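Local atomic coordinates of mandelate racemase/muconate lactonizing enzyme/Enolase superfamily (Rhodobacter sphaeroides, PDB entry 2HZG), a protein that belongs to the enolase superfamily, pairing an N-terminal capping domain with a C-terminal (beta/alpha)-barrel domain that carries a metal site. Residues 11-15 and 370-376; 52-56 and 65-69; 131-136 and 351-356; 149-154 and 185-190. The contacts are given in a common frame with arbitrary orientation. Where two conformers were deposited one is given. Residue numbers count along the deposited sequence, not the author numbering.

Contact 1: residues 11-15 and 370-376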
# COMPACT_ATOMS: atom_id res chain seq x y z
N PHE A 11 -7.25 -18.16 -9.84
CA PHE A 11 -8.42 -18.85 -9.32
C PHE A 11 -8.92 -18.16 -8.06
O PHE A 11 -8.27 -18.22 -7.02
CB PHE A 11 -8.06 -20.30 -9.01
CG PHE A 11 -7.68 -21.10 -10.23
CD1 PHE A 11 -8.64 -21.88 -10.88
CD2 PHE A 11 -6.38 -21.06 -10.73
CE1 PHE A 11 -8.31 -22.62 -12.01
CE2 PHE A 11 -6.03 -21.80 -11.86
CZ PHE A 11 -7.00 -22.58 -12.51
N TYR A 12 -10.07 -17.49 -8.17
CA TYR A 12 -10.71 -16.85 -7.02
C TYR A 12 -11.49 -17.95 -6.30
O TYR A 12 -12.46 -18.46 -6.84
CB TYR A 12 -11.65 -15.73 -7.51
CG TYR A 12 -12.30 -14.82 -6.46
CD1 TYR A 12 -12.30 -15.13 -5.09
CD2 TYR A 12 -12.97 -13.66 -6.87
CE1 TYR A 12 -12.93 -14.28 -4.15
CE2 TYR A 12 -13.60 -12.81 -5.95
CZ TYR A 12 -13.59 -13.12 -4.60
OH TYR A 12 -14.22 -12.26 -3.71
N LEU A 13 -11.04 -18.34 -5.11
CA LEU A 13 -11.76 -19.35 -4.36
C LEU A 13 -12.45 -18.72 -3.17
O LEU A 13 -11.91 -17.80 -2.56
CB LEU A 13 -10.80 -20.46 -3.88
CG LEU A 13 -10.00 -21.20 -4.95
CD1 LEU A 13 -9.28 -22.38 -4.30
CD2 LEU A 13 -10.91 -21.65 -6.10
N SER A 14 -13.63 -19.25 -2.80
CA SER A 14 -14.31 -18.75 -1.61
C SER A 14 -15.14 -19.84 -0.93
O SER A 14 -15.75 -20.66 -1.61
CB SER A 14 -15.23 -17.56 -1.97
OG SER A 14 -15.79 -16.96 -0.81
N MET A 15 -15.15 -19.82 0.39
CA MET A 15 -16.19 -20.48 1.20
C MET A 15 -17.56 -19.97 0.72
O MET A 15 -17.65 -18.83 0.23
CB MET A 15 -16.00 -20.14 2.68
CG MET A 15 -14.80 -20.84 3.36
SD MET A 15 -14.94 -22.64 3.41
CE MET A 15 -16.10 -22.83 4.76
N ALA A 370 -10.40 -28.80 -4.91
CA ALA A 370 -10.67 -27.52 -4.25
C ALA A 370 -11.03 -26.46 -5.27
O ALA A 370 -12.00 -25.73 -5.09
CB ALA A 370 -9.47 -27.06 -3.39
N LEU A 371 -10.27 -26.40 -6.35
CA LEU A 371 -10.61 -25.49 -7.46
C LEU A 371 -12.07 -25.66 -7.89
O LEU A 371 -12.78 -24.67 -8.07
CB LEU A 371 -9.65 -25.66 -8.64
CG LEU A 371 -8.15 -25.58 -8.32
CD1 LEU A 371 -7.35 -26.01 -9.55
CD2 LEU A 371 -7.72 -24.19 -7.86
N ARG A 372 -12.55 -26.91 -7.99
CA ARG A 372 -13.93 -27.15 -8.43
C ARG A 372 -14.98 -26.73 -7.38
O ARG A 372 -15.97 -26.07 -7.70
CB ARG A 372 -14.11 -28.61 -8.85
CG ARG A 372 -15.52 -28.93 -9.31
CD ARG A 372 -15.62 -30.32 -9.96
NE ARG A 372 -14.82 -30.42 -11.18
CZ ARG A 372 -15.18 -29.94 -12.37
NH1 ARG A 372 -14.37 -30.10 -13.42
NH2 ARG A 372 -16.34 -29.29 -12.54
N ARG A 373 -14.75 -27.12 -6.13
CA ARG A 373 -15.72 -26.86 -5.08
C ARG A 373 -15.91 -25.36 -4.77
O ARG A 373 -17.04 -24.90 -4.52
CB ARG A 373 -15.26 -27.57 -3.82
CG ARG A 373 -16.24 -27.53 -2.70
CD ARG A 373 -15.86 -28.60 -1.73
NE ARG A 373 -16.97 -28.91 -0.84
CZ ARG A 373 -17.81 -29.93 -0.99
NH1 ARG A 373 -17.68 -30.77 -2.01
NH2 ARG A 373 -18.77 -30.10 -0.10
N TYR A 374 -14.81 -24.62 -4.77
CA TYR A 374 -14.83 -23.27 -4.22
C TYR A 374 -14.68 -22.14 -5.25
O TYR A 374 -14.62 -20.97 -4.87
CB TYR A 374 -13.73 -23.14 -3.19
CG TYR A 374 -13.86 -24.11 -2.03
CD1 TYR A 374 -14.74 -23.85 -0.95
CD2 TYR A 374 -13.05 -25.24 -1.96
CE1 TYR A 374 -14.83 -24.72 0.12
CE2 TYR A 374 -13.14 -26.12 -0.88
CZ TYR A 374 -14.03 -25.85 0.15
OH TYR A 374 -14.09 -26.72 1.22
N LEU A 375 -14.61 -22.50 -6.54
CA LEU A 375 -14.36 -21.52 -7.59
C LEU A 375 -15.44 -20.46 -7.63
O LEU A 375 -16.62 -20.79 -7.61
CB LEU A 375 -14.26 -22.19 -8.97
CG LEU A 375 -13.49 -21.43 -10.07
CD1 LEU A 375 -12.12 -20.86 -9.63
CD2 LEU A 375 -13.32 -22.33 -11.32
N VAL A 376 -15.02 -19.21 -7.70
CA VAL A 376 -15.92 -18.08 -7.85
C VAL A 376 -15.91 -17.67 -9.32
O VAL A 376 -14.85 -17.36 -9.88
CB VAL A 376 -15.49 -16.89 -6.95
CG1 VAL A 376 -16.38 -15.68 -7.17
CG2 VAL A 376 -15.49 -17.31 -5.45
O HOH W 1 -11.64 -17.17 -10.47

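Contact 2: residues 52-56 and 65-69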
# COMPACT_ATOMS: atom_id res chain seq x y z
N ILE A 52 -6.84 -9.66 -8.97
CA ILE A 52 -7.08 -10.03 -10.37
C ILE A 52 -7.11 -8.78 -11.26
O ILE A 52 -6.52 -8.76 -12.34
CB ILE A 52 -8.41 -10.83 -10.56
CG1 ILE A 52 -8.31 -12.24 -9.94
CG2 ILE A 52 -8.77 -10.91 -12.06
CD1 ILE A 52 -9.71 -12.89 -9.66
N ALA A 53 -7.81 -7.73 -10.80
CA ALA A 53 -7.84 -6.45 -11.53
C ALA A 53 -6.44 -5.86 -11.75
O ALA A 53 -6.15 -5.40 -12.85
CB ALA A 53 -8.77 -5.44 -10.85
N ALA A 54 -5.58 -5.91 -10.73
CA ALA A 54 -4.17 -5.51 -10.86
C ALA A 54 -3.43 -6.33 -11.92
O ALA A 54 -2.56 -5.81 -12.62
CB ALA A 54 -3.42 -5.58 -9.47
N PHE A 55 -3.77 -7.61 -12.05
CA PHE A 55 -3.17 -8.47 -13.09
C PHE A 55 -3.53 -8.11 -14.54
O PHE A 55 -2.68 -8.19 -15.42
CB PHE A 55 -3.46 -9.96 -12.84
CG PHE A 55 -2.52 -10.86 -13.57
CD1 PHE A 55 -1.17 -10.89 -13.24
CD2 PHE A 55 -2.96 -11.64 -14.64
CE1 PHE A 55 -0.28 -11.69 -13.94
CE2 PHE A 55 -2.07 -12.46 -15.35
CZ PHE A 55 -0.74 -12.48 -15.00
N VAL A 56 -4.79 -7.74 -14.77
CA VAL A 56 -5.32 -7.62 -16.14
C VAL A 56 -5.75 -6.22 -16.59
O VAL A 56 -6.16 -6.07 -17.73
CB VAL A 56 -6.55 -8.57 -16.37
CG1 VAL A 56 -6.15 -10.05 -16.09
CG2 VAL A 56 -7.76 -8.14 -15.49
N ARG A 65 1.19 -0.24 -15.30
CA ARG A 65 0.76 -1.30 -16.19
C ARG A 65 0.15 -2.44 -15.39
O ARG A 65 0.47 -2.60 -14.22
CB ARG A 65 1.96 -1.84 -16.97
CG ARG A 65 2.63 -0.79 -17.79
CD ARG A 65 3.64 -1.37 -18.74
NE ARG A 65 4.78 -0.48 -18.79
CZ ARG A 65 5.74 -0.52 -19.70
NH1 ARG A 65 5.70 -1.44 -20.67
NH2 ARG A 65 6.75 0.35 -19.64
N PRO A 66 -0.70 -3.26 -16.04
CA PRO A 66 -1.18 -4.48 -15.38
C PRO A 66 0.01 -5.37 -15.05
O PRO A 66 0.99 -5.40 -15.79
CB PRO A 66 -2.05 -5.14 -16.46
CG PRO A 66 -1.49 -4.58 -17.80
CD PRO A 66 -1.22 -3.14 -17.42
N VAL A 67 -0.07 -6.09 -13.93
CA VAL A 67 1.01 -6.98 -13.55
C VAL A 67 1.39 -7.97 -14.68
O VAL A 67 2.57 -8.26 -14.87
CB VAL A 67 0.73 -7.70 -12.21
CG1 VAL A 67 1.80 -8.79 -11.90
CG2 VAL A 67 0.66 -6.67 -11.08
N SER A 68 0.40 -8.44 -15.44
CA SER A 68 0.62 -9.41 -16.53
C SER A 68 1.65 -8.97 -17.58
O SER A 68 2.31 -9.81 -18.19
CB SER A 68 -0.69 -9.71 -17.24
OG SER A 68 -1.16 -8.55 -17.90
N ASP A 69 1.74 -7.66 -17.81
CA ASP A 69 2.72 -7.08 -18.76
C ASP A 69 4.17 -7.40 -18.41
O ASP A 69 5.02 -7.46 -19.29
CB ASP A 69 2.58 -5.55 -18.82
CG ASP A 69 1.48 -5.09 -19.77
OD1 ASP A 69 0.76 -5.92 -20.35
OD2 ASP A 69 1.33 -3.86 -19.92

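Contact 3: residues 131-136 and 351-356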
# COMPACT_ATOMS: atom_id res chain seq x y z
N SER A 131 16.55 -27.54 5.79
CA SER A 131 15.26 -27.11 6.32
C SER A 131 15.08 -27.67 7.73
O SER A 131 14.88 -28.87 7.93
CB SER A 131 14.13 -27.56 5.41
OG SER A 131 12.87 -27.24 5.96
N HIS A 132 15.16 -26.77 8.71
CA HIS A 132 15.15 -27.15 10.12
C HIS A 132 13.75 -27.20 10.70
O HIS A 132 12.84 -26.47 10.26
CB HIS A 132 16.02 -26.15 10.91
CG HIS A 132 17.46 -26.16 10.50
ND1 HIS A 132 18.30 -27.21 10.77
CD2 HIS A 132 18.21 -25.24 9.85
CE1 HIS A 132 19.51 -26.94 10.29
NE2 HIS A 132 19.48 -25.75 9.74
N GLY A 133 13.58 -28.06 11.71
CA GLY A 133 12.31 -28.21 12.40
C GLY A 133 11.88 -26.97 13.14
O GLY A 133 12.68 -26.30 13.80
N LYS A 134 10.61 -26.63 12.97
CA LYS A 134 10.01 -25.50 13.67
C LYS A 134 8.94 -26.02 14.60
O LYS A 134 8.21 -26.95 14.28
CB LYS A 134 9.39 -24.51 12.69
CG LYS A 134 10.29 -24.13 11.52
CD LYS A 134 11.44 -23.24 11.97
CE LYS A 134 12.29 -22.83 10.79
NZ LYS A 134 13.57 -22.31 11.29
N ARG A 135 8.83 -25.38 15.76
CA ARG A 135 7.85 -25.75 16.76
C ARG A 135 6.58 -24.90 16.53
O ARG A 135 6.60 -23.68 16.76
CB ARG A 135 8.46 -25.54 18.16
CG ARG A 135 7.50 -25.78 19.31
CD ARG A 135 7.22 -27.27 19.53
NE ARG A 135 8.46 -28.02 19.77
CZ ARG A 135 8.53 -29.35 19.84
NH1 ARG A 135 7.43 -30.09 19.70
NH2 ARG A 135 9.70 -29.94 20.04
N PRO A 136 5.49 -25.54 16.07
CA PRO A 136 4.28 -24.81 15.66
C PRO A 136 3.47 -24.32 16.86
O PRO A 136 3.24 -25.09 17.82
CB PRO A 136 3.48 -25.86 14.86
CG PRO A 136 3.89 -27.20 15.48
CD PRO A 136 5.34 -27.01 15.92
N GLU A 351 9.14 -35.67 16.79
CA GLU A 351 9.41 -34.69 17.83
C GLU A 351 8.37 -33.56 17.87
O GLU A 351 8.44 -32.67 18.72
CB GLU A 351 10.82 -34.14 17.64
CG GLU A 351 11.96 -35.16 17.99
CD GLU A 351 12.13 -36.32 16.97
OE1 GLU A 351 12.18 -36.07 15.74
OE2 GLU A 351 12.24 -37.49 17.41
N GLY A 352 7.40 -33.60 16.96
CA GLY A 352 6.34 -32.58 16.89
C GLY A 352 6.71 -31.33 16.09
O GLY A 352 6.00 -30.33 16.13
N LEU A 353 7.83 -31.41 15.37
CA LEU A 353 8.32 -30.28 14.60
C LEU A 353 7.84 -30.36 13.14
O LEU A 353 7.73 -31.46 12.55
CB LEU A 353 9.85 -30.22 14.65
CG LEU A 353 10.53 -30.11 16.01
CD1 LEU A 353 12.02 -30.07 15.82
CD2 LEU A 353 10.06 -28.88 16.76
N ILE A 354 7.58 -29.19 12.55
CA ILE A 354 7.25 -29.14 11.13
C ILE A 354 8.30 -28.33 10.38
O ILE A 354 9.09 -27.60 10.98
CB ILE A 354 5.83 -28.55 10.86
CG1 ILE A 354 5.71 -27.10 11.39
CG2 ILE A 354 4.71 -29.51 11.39
CD1 ILE A 354 4.47 -26.34 10.79
N ARG A 355 8.31 -28.43 9.07
CA ARG A 355 9.37 -27.75 8.33
C ARG A 355 8.94 -27.44 6.92
O ARG A 355 7.98 -28.05 6.41
CB ARG A 355 10.68 -28.56 8.37
CG ARG A 355 10.70 -29.85 7.55
CD ARG A 355 11.90 -30.69 7.93
NE ARG A 355 11.76 -31.16 9.31
CZ ARG A 355 12.76 -31.25 10.19
NH1 ARG A 355 13.98 -30.89 9.84
NH2 ARG A 355 12.51 -31.69 11.43
N ALA A 356 9.60 -26.46 6.32
CA ALA A 356 9.50 -26.21 4.90
C ALA A 356 9.80 -27.55 4.21
O ALA A 356 10.86 -28.16 4.45
CB ALA A 356 10.50 -25.14 4.48
O HOH W 2 12.05 -25.36 7.92
O HOH W 3 4.90 -29.53 18.67

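Contact 4: residues 149-154 and 185-190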
# COMPACT_ATOMS: atom_id res chain seq x y z
N THR A 149 -12.84 -19.03 24.55
CA THR A 149 -11.38 -18.91 24.45
C THR A 149 -10.67 -19.97 25.29
O THR A 149 -9.76 -20.62 24.81
CB THR A 149 -10.92 -17.48 24.86
OG1 THR A 149 -11.43 -16.56 23.90
CG2 THR A 149 -9.40 -17.36 24.94
N LEU A 150 -11.10 -20.13 26.55
CA LEU A 150 -10.55 -21.19 27.41
C LEU A 150 -10.64 -22.56 26.71
O LEU A 150 -9.65 -23.29 26.65
CB LEU A 150 -11.29 -21.21 28.76
CG LEU A 150 -10.83 -22.16 29.87
CD1 LEU A 150 -11.40 -21.67 31.21
CD2 LEU A 150 -11.26 -23.62 29.57
N GLU A 151 -11.82 -22.89 26.19
CA GLU A 151 -12.08 -24.20 25.54
C GLU A 151 -11.18 -24.42 24.30
O GLU A 151 -10.64 -25.52 24.09
CB GLU A 151 -13.55 -24.32 25.13
CG GLU A 151 -14.57 -24.47 26.31
CD GLU A 151 -14.25 -25.66 27.24
OE1 GLU A 151 -13.77 -26.71 26.76
OE2 GLU A 151 -14.47 -25.53 28.46
N ARG A 152 -11.01 -23.35 23.51
CA ARG A 152 -10.07 -23.34 22.39
C ARG A 152 -8.64 -23.62 22.81
O ARG A 152 -7.93 -24.39 22.15
CB ARG A 152 -10.14 -22.01 21.62
CG ARG A 152 -11.48 -21.88 20.91
CD ARG A 152 -11.66 -20.57 20.20
NE ARG A 152 -13.02 -20.52 19.65
CZ ARG A 152 -13.47 -19.57 18.84
NH1 ARG A 152 -12.67 -18.56 18.48
NH2 ARG A 152 -14.71 -19.62 18.38
N ALA A 153 -8.21 -22.98 23.89
CA ALA A 153 -6.85 -23.18 24.38
C ALA A 153 -6.67 -24.61 24.93
O ALA A 153 -5.62 -25.25 24.71
CB ALA A 153 -6.48 -22.12 25.44
N ARG A 154 -7.68 -25.07 25.66
CA ARG A 154 -7.73 -26.44 26.20
C ARG A 154 -7.65 -27.46 25.06
O ARG A 154 -6.87 -28.40 25.14
CB ARG A 154 -9.01 -26.63 27.05
CG ARG A 154 -9.10 -27.93 27.88
CD ARG A 154 -10.36 -27.94 28.78
NE ARG A 154 -10.61 -29.26 29.39
CZ ARG A 154 -10.44 -29.56 30.68
NH1 ARG A 154 -10.02 -28.65 31.55
NH2 ARG A 154 -10.70 -30.80 31.11
N ALA A 185 -8.42 -16.41 30.58
CA ALA A 185 -9.10 -17.64 30.13
C ALA A 185 -8.22 -18.44 29.15
O ALA A 185 -8.11 -19.66 29.27
CB ALA A 185 -10.46 -17.31 29.52
N ALA A 186 -7.55 -17.74 28.22
CA ALA A 186 -6.52 -18.38 27.37
C ALA A 186 -5.43 -19.06 28.19
O ALA A 186 -5.09 -20.23 27.96
CB ALA A 186 -5.91 -17.35 26.40
N ARG A 187 -4.88 -18.34 29.17
CA ARG A 187 -3.88 -18.92 30.07
C ARG A 187 -4.47 -20.11 30.85
O ARG A 187 -3.80 -21.14 31.00
CB ARG A 187 -3.32 -17.85 31.02
CG ARG A 187 -2.30 -18.36 32.07
CD ARG A 187 -1.17 -19.22 31.50
NE ARG A 187 -0.17 -18.44 30.79
CZ ARG A 187 0.80 -18.94 30.03
NH1 ARG A 187 0.91 -20.27 29.86
NH2 ARG A 187 1.67 -18.13 29.43
N GLU A 188 -5.70 -19.97 31.33
CA GLU A 188 -6.36 -21.03 32.11
C GLU A 188 -6.51 -22.29 31.26
O GLU A 188 -6.18 -23.39 31.72
CB GLU A 188 -7.73 -20.57 32.64
CG GLU A 188 -8.27 -21.43 33.79
CD GLU A 188 -9.64 -20.97 34.31
OE1 GLU A 188 -10.01 -19.77 34.14
OE2 GLU A 188 -10.36 -21.83 34.87
N GLY A 189 -7.00 -22.14 30.03
CA GLY A 189 -7.16 -23.28 29.13
C GLY A 189 -5.84 -23.91 28.73
O GLY A 189 -5.74 -25.13 28.60
N LEU A 190 -4.81 -23.07 28.54
CA LEU A 190 -3.54 -23.55 28.03
C LEU A 190 -2.74 -24.27 29.10
O LEU A 190 -1.97 -25.19 28.80
CB LEU A 190 -2.69 -22.40 27.46
CG LEU A 190 -1.25 -22.69 27.01
CD1 LEU A 190 -1.23 -23.77 25.90
CD2 LEU A 190 -0.54 -21.43 26.55

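Contact 1: residues 11-15 and 370-376
At the apolar centre, Leu13 CD2 lies 3.8 Å from Leu375 CD1 and Leu13 CB 4.0 Å from Tyr374 CB. Phe11 extends this patch: Leu371 CD2 stands 4.2 Å from the Phe11 ring centroid, 27° off the normal, a CH-pi contact over the face, while Leu375 CD1 meets the ring edge. Val376 CB makes a second CH-pi contact, 4.1 Å from the Tyr12 ring centroid, and Met15 SD forms an oblique Met-aromatic contact, 5.0 Å from the Tyr374 ring centroid. Further out, Val376 N donates to Tyr12 O (2.8 Å) and Ser14 N to Tyr374 O (2.9 Å), in a single Leu13-Leu375 bridge. A water links Tyr12 N (2.8 Å) and Val376 O (3.3 Å). The Tyr374 hydroxyl is hydrogen-bonded to Asp340, and Tyr12 and Val376 touch the second subunit. Strand 5-14, outermost within this chain in the antiparallel sheet, receives the end of helix 368-374 and the residues after it, consistent with an enolase-superfamily capping domain built from both chain ends.

Contact 2: residues 52-56 and 65-69
This is a short-range contact in which the last turn of helix 48-56 hydrogen-bonds through its backbone carbonyls to the start of a 3-10 segment, within the N-terminal domain. Val67 N donates to Ala54 O at 2.8 Å with an N-H...O angle of 168°. Phe55 O accepts twice from Ser68, from N at 3.1 Å and from OG at 2.9 Å. Two carbonyls of the helix's last turn therefore find donors in the returning chain. In the enolase-superfamily N-terminal domain, helices pack against a three-stranded antiparallel sheet, and here Phe55 reaches Val8 and Leu10 of strand 5-14 as well as Met102 and Ile106 of helix 99-118. The Phe55 CA-to-CB bond points away from residues 65-69, yet at chi1 -161° the ring turns back against the 3-10 segment: Ser68 CB sits 3.7 Å from the Phe55 ring centroid, 17° off the normal, a CH-pi contact over the face, and Val67 CB is 3.9 Å from Phe55 CD1. Pro66 packs against the same two carbonyls, with CB 3.3 Å from Phe55 O and CA 3.4 Å from Ala54 O, the latter a CA-H...O contact.

Contact 3: residues 131-136 and 351-356
Residues 131-136 lead into strand 135-141 in the parallel barrel sheet of the C-terminal domain, and residues 351-356 run beside this entrance as an irregular segment. Backbone pairing is confined to one antiparallel hydrogen-bonded pair, Lys134 with Ile354: Lys134 N donates to Ile354 O (2.7 Å) and Ile354 N to Lys134 O (2.9 Å), both at 161°. The CA-H...O contacts flank it, Leu353 CA to Lys134 O at 3.3 Å and Gly133 CA to Ile354 O at 3.6 Å.

Gly133 permits the close approach: a CB there would lie 2.6 Å from Leu353 CD1. An ideal CB on Gly352 would lie 2.9 Å from Arg135 NH1; separately, at its phi/psi of 85/11 a CB would press on the preceding carbonyl.

The apolar pair is Pro136 CB with Ile354 CD1 at 4.2 Å. Leu353 CD2 makes van der Waals contact over a face of the charged Arg135 guanidinium, 3.5 Å from Arg135 CZ.

Side-chain hydrogen bonds secure both ends. Arg135 NH1 donates to Glu351 O (2.9 Å), and Arg355 NH1 to Ser131 O (2.9 Å), while Arg355 NH2 forms a salt bridge with Asp349. Ser131 OG donates to Ala356 O (2.7 Å). Of two waters, one bridges Arg135 NH1 and Gly352 O, and the other donates to Ser131 OG (2.8 Å) and His132 O (2.7 Å) while accepting from Ala356 N (3.1 Å).

Contact 4: residues 149-154 and 185-190
Two neighbouring helices of the (beta/alpha)-barrel, 146-158 and 176-190, pack here with strand 163-167 between them in sequence. The axes of the short segments approach to 7.0 Å and the helices run in the same general direction, crossing at -33°; no hydrogen bond passes between them.

Thr149 opens the interface with CG2 3.8 Å from Ala186 CB, while its hydroxyl is hydrogen-bonded to Gln182 and Gly143. Leu150 follows where the CA atoms come nearest, its CA 4.3 Å from Gly189 CA. Its CB lies 4.1 Å from Ala185 CB, its CD1 3.6 Å from Glu188 CD, and its CA 3.4 Å from Ala185 O in a CA-H...O contact. In return, Leu150 O receives a CA-H...O contact from Gly189 CA at 3.5 Å. The absence of a side chain at Gly189 permits this: an ideal CB there would lie 2.2 Å from Leu150 O and 2.9 Å from Ala153 CB, both clashes.

One turn on, Ala153 points toward the second helix, with CB 3.4 Å from Ala186 O and 4.3 Å from Leu190 CB. Ala153 and Ala186 both touch Phe166 of strand 163-167, so the small residues let the helices settle together on the barrel sheet. The far end of Arg154 leads off, but its CA and CB stay at the interface: Arg154 CA stands 3.4 Å from Gly189 O, with 134° at the hydrogen.

Overall arrangement
Starting from the N terminus, strand 5-14 enters contact 1, which ties the N-terminal sheet to helix 368-374 near the C terminus and so encloses the other three along the chain. Contact 2 soon closes a short loop within the N-terminal domain and touches contact 1 through Tyr12 CB and Ile52 CD1, 4.1 Å apart; both reach the second subunit. Contact 3 opens at the first barrel strand and closes at residues 351-356, in the loop leading to helix 368-374. Contact 4, wholly within that span, pairs two successive barrel helices; the nearest atoms of contacts 3 and 4 are about 9 Å apart. Contact 2 lies across the chain's centre from both.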